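Local coordinates for protein fatty acid amide hydrolase (Candida albicans, PDB 6KVR) that probably hydrolyses monocarboxylic acid amides to the free acid and ammonia, as a member of the amidase signature family, at residues A[384-387]-A[388-392]. Numbering follows the deposited sequence.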
ATOM      1  N   ASN A 384       1.109   0.988 -24.057  1.00 25.57           N
ATOM      2  CA  ASN A 384      -0.068   1.515 -23.372  1.00 26.76           C
ATOM      3  C   ASN A 384       0.183   2.857 -22.691  1.00 25.31           C
ATOM      4  O   ASN A 384      -0.509   3.186 -21.728  1.00 25.11           O
ATOM      5  CB  ASN A 384      -0.604   0.520 -22.339  1.00 28.33           C
ATOM      6  CG  ASN A 384      -1.479  -0.524 -22.959  1.00 32.42           C
ATOM      7  OD1 ASN A 384      -2.300  -0.219 -23.814  1.00 36.92           O
ATOM      8  ND2 ASN A 384      -1.311  -1.770 -22.535  1.00 26.50           N
ATOM      9  N   THR A 385       1.161   3.644 -23.170  1.00 26.67           N
ATOM     10  CA  THR A 385       1.405   4.954 -22.566  1.00 27.17           C
ATOM     11  C   THR A 385       0.199   5.882 -22.709  1.00 24.60           C
ATOM     12  O   THR A 385      -0.047   6.712 -21.833  1.00 26.88           O
ATOM     13  CB  THR A 385       2.656   5.615 -23.164  1.00 29.65           C
ATOM     14  OG1 THR A 385       2.561   5.645 -24.589  1.00 27.09           O
ATOM     15  CG2 THR A 385       3.934   4.853 -22.749  1.00 26.52           C
ATOM     16  N   LYS A 386      -0.573   5.749 -23.783  1.00 24.49           N
ATOM     17  CA  LYS A 386      -1.784   6.549 -23.917  1.00 24.60           C
ATOM     18  C   LYS A 386      -2.813   6.180 -22.852  1.00 25.95           C
ATOM     19  O   LYS A 386      -3.410   7.062 -22.228  1.00 26.31           O
ATOM     20  CB  LYS A 386      -2.374   6.388 -25.319  1.00 29.02           C
ATOM     21  CG  LYS A 386      -3.654   7.190 -25.537  1.00 32.36           C
ATOM     22  CD  LYS A 386      -4.046   7.198 -27.004  1.00 40.16           C
ATOM     23  CE  LYS A 386      -5.446   7.771 -27.198  1.00 50.78           C
ATOM     24  NZ  LYS A 386      -5.848   7.793 -28.637  1.00 57.53           N
ATOM     25  N   LEU A 387      -3.043   4.880 -22.630  1.00 25.52           N
ATOM     26  CA  LEU A 387      -3.944   4.495 -21.550  1.00 25.76           C
ATOM     27  C   LEU A 387      -3.407   4.960 -20.197  1.00 23.03           C
ATOM     28  O   LEU A 387      -4.174   5.433 -19.347  1.00 22.54           O
ATOM     29  CB  LEU A 387      -4.158   2.980 -21.563  1.00 27.43           C
ATOM     30  CG  LEU A 387      -5.149   2.404 -20.547  1.00 29.59           C
ATOM     31  CD1 LEU A 387      -6.560   2.927 -20.808  1.00 24.40           C
ATOM     32  CD2 LEU A 387      -5.109   0.872 -20.586  1.00 27.82           C
ATOM     33  N   ALA A 388      -2.092   4.828 -19.974  1.00 20.57           N
ATOM     34  CA  ALA A 388      -1.522   5.256 -18.702  1.00 22.51           C
ATOM     35  C   ALA A 388      -1.730   6.751 -18.494  1.00 20.49           C
ATOM     36  O   ALA A 388      -2.149   7.179 -17.413  1.00 20.13           O
ATOM     37  CB  ALA A 388      -0.038   4.900 -18.627  1.00 20.28           C
ATOM     38  N   TYR A 389      -1.501   7.549 -19.538  1.00 22.42           N
ATOM     39  CA  TYR A 389      -1.643   9.000 -19.426  1.00 22.02           C
ATOM     40  C   TYR A 389      -3.081   9.390 -19.122  1.00 22.82           C
ATOM     41  O   TYR A 389      -3.338  10.188 -18.215  1.00 22.94           O
ATOM     42  CB  TYR A 389      -1.167   9.673 -20.714  1.00 22.87           C
ATOM     43  CG  TYR A 389      -1.319  11.179 -20.713  1.00 27.97           C
ATOM     44  CD1 TYR A 389      -0.371  11.994 -20.101  1.00 27.18           C
ATOM     45  CD2 TYR A 389      -2.417  11.792 -21.323  1.00 30.75           C
ATOM     46  CE1 TYR A 389      -0.496  13.382 -20.115  1.00 27.98           C
ATOM     47  CE2 TYR A 389      -2.555  13.191 -21.332  1.00 31.61           C
ATOM     48  CZ  TYR A 389      -1.596  13.977 -20.723  1.00 30.95           C
ATOM     49  OH  TYR A 389      -1.731  15.361 -20.716  1.00 29.56           O
ATOM     50  N   GLU A 390      -4.034   8.806 -19.856  1.00 21.81           N
ATOM     51  CA  GLU A 390      -5.443   9.128 -19.658  1.00 26.57           C
ATOM     52  C   GLU A 390      -5.936   8.655 -18.301  1.00 25.31           C
ATOM     53  O   GLU A 390      -6.707   9.357 -17.635  1.00 21.14           O
ATOM     54  CB  GLU A 390      -6.302   8.492 -20.757  1.00 26.08           C
ATOM     55  CG  GLU A 390      -6.361   9.313 -22.034  1.00 35.58           C
ATOM     56  CD  GLU A 390      -6.711   8.481 -23.264  1.00 42.42           C
ATOM     57  OE1 GLU A 390      -6.558   9.001 -24.392  1.00 44.32           O
ATOM     58  OE2 GLU A 390      -7.162   7.321 -23.108  1.00 43.14           O
ATOM     59  N   THR A 391      -5.524   7.457 -17.879  1.00 22.68           N
ATOM     60  CA  THR A 391      -6.004   6.955 -16.598  1.00 22.10           C
ATOM     61  C   THR A 391      -5.500   7.821 -15.452  1.00 20.40           C
ATOM     62  O   THR A 391      -6.267   8.191 -14.558  1.00 19.12           O
ATOM     63  CB  THR A 391      -5.585   5.494 -16.391  1.00 22.37           C
ATOM     64  OG1 THR A 391      -6.099   4.696 -17.462  1.00 21.89           O
ATOM     65  CG2 THR A 391      -6.150   4.968 -15.063  1.00 17.92           C
ATOM     66  N   VAL A 392      -4.211   8.171 -15.462  1.00 18.93           N
ATOM     67  CA  VAL A 392      -3.707   8.920 -14.321  1.00 18.29           C
ATOM     68  C   VAL A 392      -4.275  10.335 -14.314  1.00 21.33           C
ATOM     69  O   VAL A 392      -4.585  10.882 -13.249  1.00 21.07           O
ATOM     70  CB  VAL A 392      -2.166   8.908 -14.287  1.00 22.91           C
ATOM     71  CG1 VAL A 392      -1.543   9.927 -15.269  1.00 22.24           C
ATOM     72  CG2 VAL A 392      -1.690   9.134 -12.833  1.00 21.13           C
TER
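Ala388, Tyr389, Glu390 and Thr391 each give a backbone N-H to the carbonyl four residues earlier, the bond from Ala388 N to Asn384 O being 2.9 Å long, so the residues from Thr385 on make the first turns of helix 385-397, with Asn384 just before it at the N-cap position. The side chain of Asn384 does not cap the helix; its ND2 instead bonds to Gln450 of helix 434-457. Leu387 O takes two bonds from Thr391. The backbone N, 2.8 Å from Leu387 O, is tilted 23° to one side of the carbonyl plane, and OG1, also 2.8 Å from Leu387 O, lies 37° out on the opposite side. With OG1 beside its own backbone N (chi1 -58°), the Thr391 hydroxyl folds back along the helix to this carbonyl, while Leu387 CD1 packs 3.8 Å from the same OG1. Lys386 and Glu390 share another side of the helix. The extended lysine chain runs past one carboxylate oxygen, which sits alongside its CG-to-CE length, nearest to CE (CE to Glu390 OE1 3.3 Å). Its ammonium lies farther off, with NZ 4.5 Å from Glu390 OE1, too far for a direct ion pair. Around the helix, Leu387 and Thr391 both lie on Thr443 of helix 434-457, and Ala388 and Val392 rest on helix 482-490. The chemistry is thus uneven: the lysine and glutamate charges probably attract each other only loosely at the more open side, whereas on the packed side the buried threonine hydroxyl spends its proton within its own helix, on a carbonyl already engaged by the backbone.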